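Local coordinates for protein PHB depolymerase (Penicillium funiculosum, PDB 2D81) that hydrolyses the ester bonds of the biopolyester poly(3-hydroxybutyrate), as a fungal depolymerase with the alpha/beta hydrolase fold, at residues Tyr48-Met60 with Asp286-Ile298. Residues are numbered along the deposited sequence; the frame is centred on the assembly and turned at random.
Sequences YDCARNQYYTSCM and DWVGWYGSNADQI. With RB3 ((1R)-3-{[(1R)-3-methoxy-1-methyl-3-oxopropyl]oxy}-1-methyl-3-oxopropyl (3R)-3-hydroxybutanoate), chain C.
R52 reaches across to the 286-298 loop with its guanidinium edge: NH1 bonds D296 OD1 (2.9 Å), in a salt bridge on the syn side of the carboxylate, and S293 O. A bend at chi3 (-73°) turns the group so that NE meets D49 OD2 (2.8 Å) nearly straight (163°). The two carboxylates lie almost coplanar, with D49 OD2 2.5 Å from D296 OD2, so one of the two acids is probably protonated. A leucine in place of R52 would probably leave both acids without their cationic mate and S293 O without this donor. D296 OD2 sits over one face of the Y48 ring, toward its rim, while Y48 OH donates to D296 O (2.7 Å) from above the carbonyl plane. In this circularly permuted alpha/beta hydrolase, the contact joins the loop after strand 39-43 to the one before helix 301-314, and its other end lines the substrate pocket. There the W287 edge takes C59 CB at CZ3 (3.7 Å) and M60 CG at CH2, with M60 SD beside the ring in a Met-aromatic contact; NE1 is left to bond RB3 O1B (2.9 Å). V288 CG1 sits over one face of the indole and touches Y56 CB. One water links A51 N to W287 O and another A51 O to V288 O. The C50-C59 disulfide ties 48-60 together, and D286 OD1 accepts from V288, G289 and W290 N.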
ATOM      1  N   TYR A  48       4.731   2.759  11.388  1.00  6.35           N
ATOM      2  CA  TYR A  48       3.350   2.840  11.835  1.00  5.47           C
ATOM      3  C   TYR A  48       3.210   3.905  12.929  1.00  6.76           C
ATOM      4  O   TYR A  48       3.913   3.856  13.936  1.00  6.08           O
ATOM      5  CB  TYR A  48       2.907   1.484  12.384  1.00  6.47           C
ATOM      6  CG  TYR A  48       1.537   1.525  13.008  1.00  6.65           C
ATOM      7  CD1 TYR A  48       0.386   1.488  12.217  1.00  8.31           C
ATOM      8  CD2 TYR A  48       1.389   1.665  14.385  1.00  6.13           C
ATOM      9  CE1 TYR A  48      -0.878   1.592  12.785  1.00  6.07           C
ATOM     10  CE2 TYR A  48       0.130   1.773  14.965  1.00  8.17           C
ATOM     11  CZ  TYR A  48      -0.996   1.738  14.162  1.00  8.31           C
ATOM     12  OH  TYR A  48      -2.234   1.881  14.733  1.00  6.36           O
ATOM     13  N   ASP A  49       2.302   4.856  12.716  1.00  5.31           N
ATOM     14  CA  ASP A  49       1.992   5.909  13.691  1.00  6.27           C
ATOM     15  C   ASP A  49       3.128   6.928  13.782  1.00  6.74           C
ATOM     16  O   ASP A  49       3.227   7.670  14.759  1.00  6.58           O
ATOM     17  CB  ASP A  49       1.728   5.301  15.082  1.00  6.05           C
ATOM     18  CG  ASP A  49       0.829   6.180  15.957  1.00  8.14           C
ATOM     19  OD1 ASP A  49       1.202   6.465  17.115  1.00  8.55           O
ATOM     20  OD2 ASP A  49      -0.263   6.569  15.494  1.00  5.86           O
ATOM     21  N   CYS A  50       3.970   6.975  12.753  1.00  7.15           N
ATOM     22  CA  CYS A  50       5.157   7.832  12.781  1.00  7.48           C
ATOM     23  C   CYS A  50       4.814   9.283  13.116  1.00  8.08           C
ATOM     24  O   CYS A  50       5.493   9.921  13.920  1.00  5.89           O
ATOM     25  CB  CYS A  50       5.889   7.788  11.432  1.00  5.78           C
ATOM     26  SG  CYS A  50       7.587   8.455  11.536  1.00  9.66           S
ATOM     27  N   ALA A  51       3.756   9.803  12.500  1.00  6.13           N
ATOM     28  CA  ALA A  51       3.505  11.240  12.528  1.00  6.52           C
ATOM     29  C   ALA A  51       2.537  11.686  13.619  1.00  5.84           C
ATOM     30  O   ALA A  51       2.087  12.832  13.613  1.00  5.98           O
ATOM     31  CB  ALA A  51       2.993  11.704  11.165  1.00  7.16           C
ATOM     32  N   ARG A  52       2.211  10.799  14.555  1.00  6.80           N
ATOM     33  CA  ARG A  52       1.227  11.161  15.571  1.00  6.96           C
ATOM     34  C   ARG A  52       1.809  12.091  16.629  1.00  8.30           C
ATOM     35  O   ARG A  52       1.147  13.039  17.054  1.00  8.82           O
ATOM     36  CB  ARG A  52       0.642   9.916  16.249  1.00  7.16           C
ATOM     37  CG  ARG A  52      -0.481  10.248  17.234  1.00  7.60           C
ATOM     38  CD  ARG A  52      -1.040   9.011  17.917  1.00  8.21           C
ATOM     39  NE  ARG A  52      -1.871   8.195  17.032  1.00  8.45           N
ATOM     40  CZ  ARG A  52      -3.184   8.343  16.878  1.00  9.99           C
ATOM     41  NH1 ARG A  52      -3.846   7.547  16.051  1.00  7.88           N
ATOM     42  NH2 ARG A  52      -3.840   9.277  17.559  1.00 10.84           N
ATOM     43  N   ASN A  53       3.044  11.827  17.052  1.00  9.76           N
ATOM     44  CA  ASN A  53       3.635  12.587  18.153  1.00  9.61           C
ATOM     45  C   ASN A  53       4.957  13.270  17.812  1.00 10.13           C
ATOM     46  O   ASN A  53       5.647  13.783  18.697  1.00 11.51           O
ATOM     47  CB  ASN A  53       3.822  11.683  19.377  1.00  9.97           C
ATOM     48  CG  ASN A  53       2.506  11.157  19.914  1.00 10.10           C
ATOM     49  OD1 ASN A  53       2.149  10.000  19.699  1.00 10.29           O
ATOM     50  ND2 ASN A  53       1.770  12.015  20.610  1.00 10.40           N
ATOM     51  N   GLN A  54       5.304  13.275  16.530  1.00  8.59           N
ATOM     52  CA  GLN A  54       6.389  14.110  16.030  1.00  9.06           C
ATOM     53  C   GLN A  54       5.957  14.629  14.666  1.00  9.04           C
ATOM     54  O   GLN A  54       5.136  14.003  13.991  1.00  9.03           O
ATOM     55  CB  GLN A  54       7.680  13.293  15.917  1.00  8.35           C
ATOM     56  CG  GLN A  54       7.667  12.238  14.824  1.00  7.63           C
ATOM     57  CD  GLN A  54       8.693  11.143  15.054  1.00  7.90           C
ATOM     58  OE1 GLN A  54       9.845  11.415  15.403  1.00  9.35           O
ATOM     59  NE2 GLN A  54       8.279   9.896  14.853  1.00  6.34           N
ATOM     60  N   TYR A  55       6.483  15.780  14.261  1.00  8.99           N
ATOM     61  CA  TYR A  55       5.985  16.414  13.050  1.00  8.84           C
ATOM     62  C   TYR A  55       6.295  15.531  11.842  1.00  8.69           C
ATOM     63  O   TYR A  55       7.323  14.854  11.805  1.00  5.78           O
ATOM     64  CB  TYR A  55       6.609  17.800  12.870  1.00  9.36           C
ATOM     65  CG  TYR A  55       5.829  18.676  11.919  1.00 11.03           C
ATOM     66  CD1 TYR A  55       4.518  19.055  12.211  1.00 10.35           C
ATOM     67  CD2 TYR A  55       6.388  19.110  10.716  1.00 11.04           C
ATOM     68  CE1 TYR A  55       3.783  19.844  11.333  1.00 11.86           C
ATOM     69  CE2 TYR A  55       5.659  19.900   9.828  1.00 11.23           C
ATOM     70  CZ  TYR A  55       4.358  20.262  10.146  1.00 11.42           C
ATOM     71  OH  TYR A  55       3.634  21.045   9.277  1.00 11.91           O
ATOM     72  N   TYR A  56       5.396  15.523  10.862  1.00  7.67           N
ATOM     73  CA  TYR A  56       5.471  14.536   9.794  1.00  8.54           C
ATOM     74  C   TYR A  56       6.747  14.659   8.959  1.00  9.02           C
ATOM     75  O   TYR A  56       7.222  13.670   8.403  1.00  7.84           O
ATOM     76  CB  TYR A  56       4.232  14.637   8.893  1.00  9.77           C
ATOM     77  CG  TYR A  56       4.263  15.797   7.928  1.00  9.99           C
ATOM     78  CD1 TYR A  56       4.857  15.667   6.673  1.00 10.09           C
ATOM     79  CD2 TYR A  56       3.724  17.034   8.276  1.00 10.32           C
ATOM     80  CE1 TYR A  56       4.917  16.740   5.789  1.00 12.24           C
ATOM     81  CE2 TYR A  56       3.778  18.115   7.400  1.00 11.93           C
ATOM     82  CZ  TYR A  56       4.375  17.959   6.161  1.00 11.97           C
ATOM     83  OH  TYR A  56       4.436  19.021   5.289  1.00 14.05           O
ATOM     84  N   THR A  57       7.312  15.863   8.871  1.00  9.14           N
ATOM     85  CA  THR A  57       8.545  16.042   8.103  1.00  9.94           C
ATOM     86  C   THR A  57       9.725  15.344   8.776  1.00  8.36           C
ATOM     87  O   THR A  57      10.732  15.053   8.129  1.00  8.01           O
ATOM     88  CB  THR A  57       8.903  17.539   7.901  1.00 10.79           C
ATOM     89  OG1 THR A  57       9.051  18.179   9.173  1.00 10.56           O
ATOM     90  CG2 THR A  57       7.819  18.246   7.097  1.00 11.56           C
ATOM     91  N   SER A  58       9.601  15.074  10.072  1.00  7.75           N
ATOM     92  CA  SER A  58      10.606  14.284  10.778  1.00  8.76           C
ATOM     93  C   SER A  58      10.519  12.820  10.361  1.00  9.06           C
ATOM     94  O   SER A  58      11.428  12.038  10.635  1.00  9.86           O
ATOM     95  CB  SER A  58      10.413  14.396  12.294  1.00  9.76           C
ATOM     96  OG  SER A  58      10.722  15.699  12.758  1.00 13.31           O
ATOM     97  N   CYS A  59       9.415  12.461   9.709  1.00  7.97           N
ATOM     98  CA  CYS A  59       9.235  11.123   9.153  1.00  8.33           C
ATOM     99  C   CYS A  59       9.534  11.152   7.653  1.00  7.89           C
ATOM    100  O   CYS A  59       9.080  10.290   6.900  1.00  8.34           O
ATOM    101  CB  CYS A  59       7.797  10.632   9.401  1.00  7.80           C
ATOM    102  SG  CYS A  59       7.384  10.454  11.171  1.00 10.79           S
ATOM    103  N   MET A  60      10.314  12.146   7.233  1.00  7.34           N
ATOM    104  CA  MET A  60      10.673  12.311   5.829  1.00  7.85           C
ATOM    105  C   MET A  60      12.109  12.800   5.671  1.00  9.28           C
ATOM    106  O   MET A  60      12.833  12.964   6.649  1.00 10.07           O
ATOM    107  CB  MET A  60       9.726  13.306   5.152  1.00  8.75           C
ATOM    108  CG  MET A  60       8.281  12.847   5.073  1.00 11.20           C
ATOM    109  SD  MET A  60       7.214  14.111   4.329  1.00 11.76           S
ATOM    110  CE  MET A  60       7.798  14.079   2.648  1.00 11.80           C
ATOM    111  N   ASP A 286      -3.872   9.001   3.967  1.00  7.05           N
ATOM    112  CA  ASP A 286      -3.795   9.693   5.249  1.00  7.19           C
ATOM    113  C   ASP A 286      -2.921   8.969   6.273  1.00  7.41           C
ATOM    114  O   ASP A 286      -3.356   8.008   6.908  1.00  7.11           O
ATOM    115  CB  ASP A 286      -5.203   9.887   5.813  1.00  7.14           C
ATOM    116  CG  ASP A 286      -5.225  10.781   7.034  1.00  8.57           C
ATOM    117  OD1 ASP A 286      -4.163  11.337   7.388  1.00  7.27           O
ATOM    118  OD2 ASP A 286      -6.307  10.928   7.636  1.00  7.60           O
ATOM    119  N   TRP A 287      -1.685   9.439   6.427  1.00  8.01           N
ATOM    120  CA  TRP A 287      -0.803   8.951   7.485  1.00  6.20           C
ATOM    121  C   TRP A 287      -0.423  10.064   8.469  1.00  6.62           C
ATOM    122  O   TRP A 287       0.522   9.919   9.253  1.00  7.25           O
ATOM    123  CB  TRP A 287       0.470   8.339   6.881  1.00  7.84           C
ATOM    124  CG  TRP A 287       1.317   9.299   6.089  1.00  6.61           C
ATOM    125  CD1 TRP A 287       1.059   9.788   4.838  1.00  6.39           C
ATOM    126  CD2 TRP A 287       2.554   9.894   6.505  1.00  6.17           C
ATOM    127  NE1 TRP A 287       2.061  10.648   4.450  1.00  8.73           N
ATOM    128  CE2 TRP A 287       2.989  10.732   5.455  1.00  6.80           C
ATOM    129  CE3 TRP A 287       3.336   9.799   7.665  1.00  6.05           C
ATOM    130  CZ2 TRP A 287       4.173  11.473   5.529  1.00  8.48           C
ATOM    131  CZ3 TRP A 287       4.514  10.538   7.739  1.00  7.21           C
ATOM    132  CH2 TRP A 287       4.920  11.363   6.675  1.00  6.71           C
ATOM    133  N   VAL A 288      -1.165  11.167   8.443  1.00  6.20           N
ATOM    134  CA  VAL A 288      -0.834  12.314   9.291  1.00  6.51           C
ATOM    135  C   VAL A 288      -2.017  12.829  10.103  1.00  7.59           C
ATOM    136  O   VAL A 288      -1.846  13.662  10.999  1.00  8.25           O
ATOM    137  CB  VAL A 288      -0.268  13.485   8.456  1.00  7.36           C
ATOM    138  CG1 VAL A 288       1.002  13.044   7.754  1.00  7.70           C
ATOM    139  CG2 VAL A 288      -1.308  13.963   7.446  1.00  7.47           C
ATOM    140  N   GLY A 289      -3.211  12.336   9.786  1.00  7.47           N
ATOM    141  CA  GLY A 289      -4.394  12.705  10.542  1.00  7.82           C
ATOM    142  C   GLY A 289      -5.288  13.746   9.887  1.00  7.74           C
ATOM    143  O   GLY A 289      -6.064  14.415  10.574  1.00  7.78           O
ATOM    144  N   TRP A 290      -5.192  13.889   8.566  1.00  7.67           N
ATOM    145  CA  TRP A 290      -6.079  14.799   7.840  1.00  8.24           C
ATOM    146  C   TRP A 290      -7.547  14.538   8.166  1.00  9.00           C
ATOM    147  O   TRP A 290      -8.316  15.465   8.425  1.00  8.63           O
ATOM    148  CB  TRP A 290      -5.896  14.655   6.326  1.00  8.52           C
ATOM    149  CG  TRP A 290      -4.685  15.316   5.760  1.00  8.50           C
ATOM    150  CD1 TRP A 290      -4.350  16.638   5.848  1.00  9.52           C
ATOM    151  CD2 TRP A 290      -3.674  14.698   4.961  1.00  9.21           C
ATOM    152  NE1 TRP A 290      -3.192  16.882   5.146  1.00  8.12           N
ATOM    153  CE2 TRP A 290      -2.756  15.707   4.592  1.00  9.03           C
ATOM    154  CE3 TRP A 290      -3.455  13.387   4.518  1.00  8.64           C
ATOM    155  CZ2 TRP A 290      -1.634  15.444   3.801  1.00  9.52           C
ATOM    156  CZ3 TRP A 290      -2.340  13.125   3.730  1.00  9.24           C
ATOM    157  CH2 TRP A 290      -1.442  14.150   3.381  1.00  8.09           C
ATOM    158  N   TYR A 291      -7.935  13.269   8.145  1.00  8.87           N
ATOM    159  CA  TYR A 291      -9.349  12.920   8.156  1.00  9.70           C
ATOM    160  C   TYR A 291      -9.786  12.244   9.448  1.00 11.18           C
ATOM    161  O   TYR A 291     -10.766  11.502   9.471  1.00 13.51           O
ATOM    162  CB  TYR A 291      -9.659  12.035   6.946  1.00  8.87           C
ATOM    163  CG  TYR A 291      -9.228  12.683   5.651  1.00  8.89           C
ATOM    164  CD1 TYR A 291      -8.150  12.182   4.914  1.00  9.40           C
ATOM    165  CD2 TYR A 291      -9.844  13.851   5.201  1.00  8.03           C
ATOM    166  CE1 TYR A 291      -7.698  12.837   3.768  1.00  9.36           C
ATOM    167  CE2 TYR A 291      -9.400  14.509   4.061  1.00  9.69           C
ATOM    168  CZ  TYR A 291      -8.328  14.001   3.350  1.00  9.86           C
ATOM    169  OH  TYR A 291      -7.887  14.665   2.226  1.00  9.97           O
ATOM    170  N   GLY A 292      -9.061  12.515  10.527  1.00 11.29           N
ATOM    171  CA  GLY A 292      -9.470  12.017  11.827  1.00 11.34           C
ATOM    172  C   GLY A 292      -8.294  11.593  12.683  1.00 12.22           C
ATOM    173  O   GLY A 292      -7.221  11.273  12.170  1.00 10.98           O
ATOM    174  N   SER A 293      -8.504  11.586  13.994  1.00 11.49           N
ATOM    175  CA  SER A 293      -7.462  11.215  14.939  1.00 13.56           C
ATOM    176  C   SER A 293      -7.141   9.724  14.890  1.00 12.71           C
ATOM    177  O   SER A 293      -6.085   9.303  15.347  1.00 14.01           O
ATOM    178  CB  SER A 293      -7.884  11.606  16.357  1.00 16.41           C
ATOM    179  OG  SER A 293      -9.138  11.036  16.684  1.00 23.57           O
ATOM    180  N   ASN A 294      -8.054   8.929  14.336  1.00 11.52           N
ATOM    181  CA  ASN A 294      -7.867   7.479  14.260  1.00 10.93           C
ATOM    182  C   ASN A 294      -7.446   6.996  12.873  1.00  9.29           C
ATOM    183  O   ASN A 294      -7.716   5.853  12.504  1.00 10.45           O
ATOM    184  CB  ASN A 294      -9.153   6.759  14.665  1.00 14.53           C
ATOM    185  CG  ASN A 294     -10.377   7.345  14.001  1.00 18.83           C
ATOM    186  OD1 ASN A 294     -10.352   7.682  12.815  1.00 20.71           O
ATOM    187  ND2 ASN A 294     -11.460   7.469  14.759  1.00 20.95           N
ATOM    188  N   ALA A 295      -6.776   7.859  12.115  1.00  8.97           N
ATOM    189  CA  ALA A 295      -6.379   7.539  10.744  1.00  9.33           C
ATOM    190  C   ALA A 295      -5.664   6.195  10.601  1.00  8.99           C
ATOM    191  O   ALA A 295      -5.828   5.509   9.590  1.00  7.84           O
ATOM    192  CB  ALA A 295      -5.495   8.655  10.182  1.00  7.61           C
ATOM    193  N   ASP A 296      -4.861   5.824  11.597  1.00  8.19           N
ATOM    194  CA  ASP A 296      -4.104   4.578  11.517  1.00  7.51           C
ATOM    195  C   ASP A 296      -4.610   3.497  12.469  1.00  6.31           C
ATOM    196  O   ASP A 296      -3.907   2.526  12.755  1.00  7.08           O
ATOM    197  CB  ASP A 296      -2.606   4.843  11.752  1.00  8.23           C
ATOM    198  CG  ASP A 296      -2.290   5.321  13.163  1.00  8.00           C
ATOM    199  OD1 ASP A 296      -3.210   5.714  13.913  1.00  8.10           O
ATOM    200  OD2 ASP A 296      -1.093   5.315  13.520  1.00  9.12           O
ATOM    201  N   GLN A 297      -5.845   3.655  12.935  1.00  5.55           N
ATOM    202  CA  GLN A 297      -6.464   2.672  13.821  1.00  7.09           C
ATOM    203  C   GLN A 297      -7.730   2.116  13.178  1.00  6.88           C
ATOM    204  O   GLN A 297      -8.216   2.649  12.182  1.00  8.35           O
ATOM    205  CB  GLN A 297      -6.804   3.322  15.165  1.00  6.91           C
ATOM    206  CG  GLN A 297      -5.595   3.938  15.871  1.00  6.88           C
ATOM    207  CD  GLN A 297      -5.984   4.800  17.060  1.00  9.12           C
ATOM    208  OE1 GLN A 297      -6.840   5.675  16.948  1.00 10.61           O
ATOM    209  NE2 GLN A 297      -5.347   4.563  18.201  1.00  9.66           N
ATOM    210  N   ILE A 298      -8.257   1.036  13.741  1.00  7.22           N
ATOM    211  CA  ILE A 298      -9.529   0.500  13.275  1.00  8.07           C
ATOM    212  C   ILE A 298     -10.554   1.636  13.256  1.00  8.38           C
ATOM    213  O   ILE A 298     -10.668   2.394  14.216  1.00  9.08           O
ATOM    214  CB  ILE A 298     -10.012  -0.645  14.204  1.00  8.63           C
ATOM    215  CG1 ILE A 298      -9.027  -1.819  14.120  1.00  6.60           C
ATOM    216  CG2 ILE A 298     -11.416  -1.100  13.799  1.00  7.78           C
ATOM    217  CD1 ILE A 298      -9.198  -2.880  15.219  1.00  5.56           C
TER
HETATM  218  O1M RB3 C 451       6.906  13.359  -1.132  1.00 30.39           O
HETATM  219  C1A RB3 C 451       5.970  12.541  -0.996  1.00 27.41           C
HETATM  220  O1A RB3 C 451       4.885  12.560  -1.616  1.00 30.84           O
HETATM  221  C2A RB3 C 451       6.174  11.417   0.023  1.00 24.10           C
HETATM  222  C3A RB3 C 451       5.066  11.413   1.078  1.00 19.82           C
HETATM  223  C4A RB3 C 451       5.345  10.284   2.072  1.00 18.87           C
HETATM  224  O3A RB3 C 451       5.068  12.673   1.770  1.00 18.25           O
HETATM  225  C1B RB3 C 451       3.813  13.104   2.070  1.00 16.84           C
HETATM  226  O1B RB3 C 451       2.879  12.309   2.159  1.00 11.77           O
HETATM  227  C2B RB3 C 451       3.595  14.603   2.291  1.00 17.31           C
HETATM  228  C3B RB3 C 451       2.268  14.929   2.983  1.00 17.59           C
HETATM  229  C4B RB3 C 451       2.218  14.346   4.397  1.00 17.31           C
HETATM  230  O3B RB3 C 451       2.129  16.355   3.077  1.00 22.14           O
HETATM  231  C1C RB3 C 451       1.592  16.901   1.952  1.00 23.34           C
HETATM  232  O1C RB3 C 451       1.850  16.426   0.846  1.00 24.73           O
HETATM  233  C2C RB3 C 451       0.677  18.121   2.080  1.00 24.97           C
HETATM  234  C3C RB3 C 451       1.249  19.319   1.319  1.00 26.39           C
HETATM  235  C4C RB3 C 451       0.341  20.540   1.480  1.00 26.08           C
HETATM  236  O3C RB3 C 451       2.563  19.608   1.801  1.00 29.55           O
HETATM  237  O   HOH W   1       2.165   8.254  10.651  1.00  7.19           O
HETATM  238  O   HOH W   2       0.751  14.532  11.989  1.00  7.68           O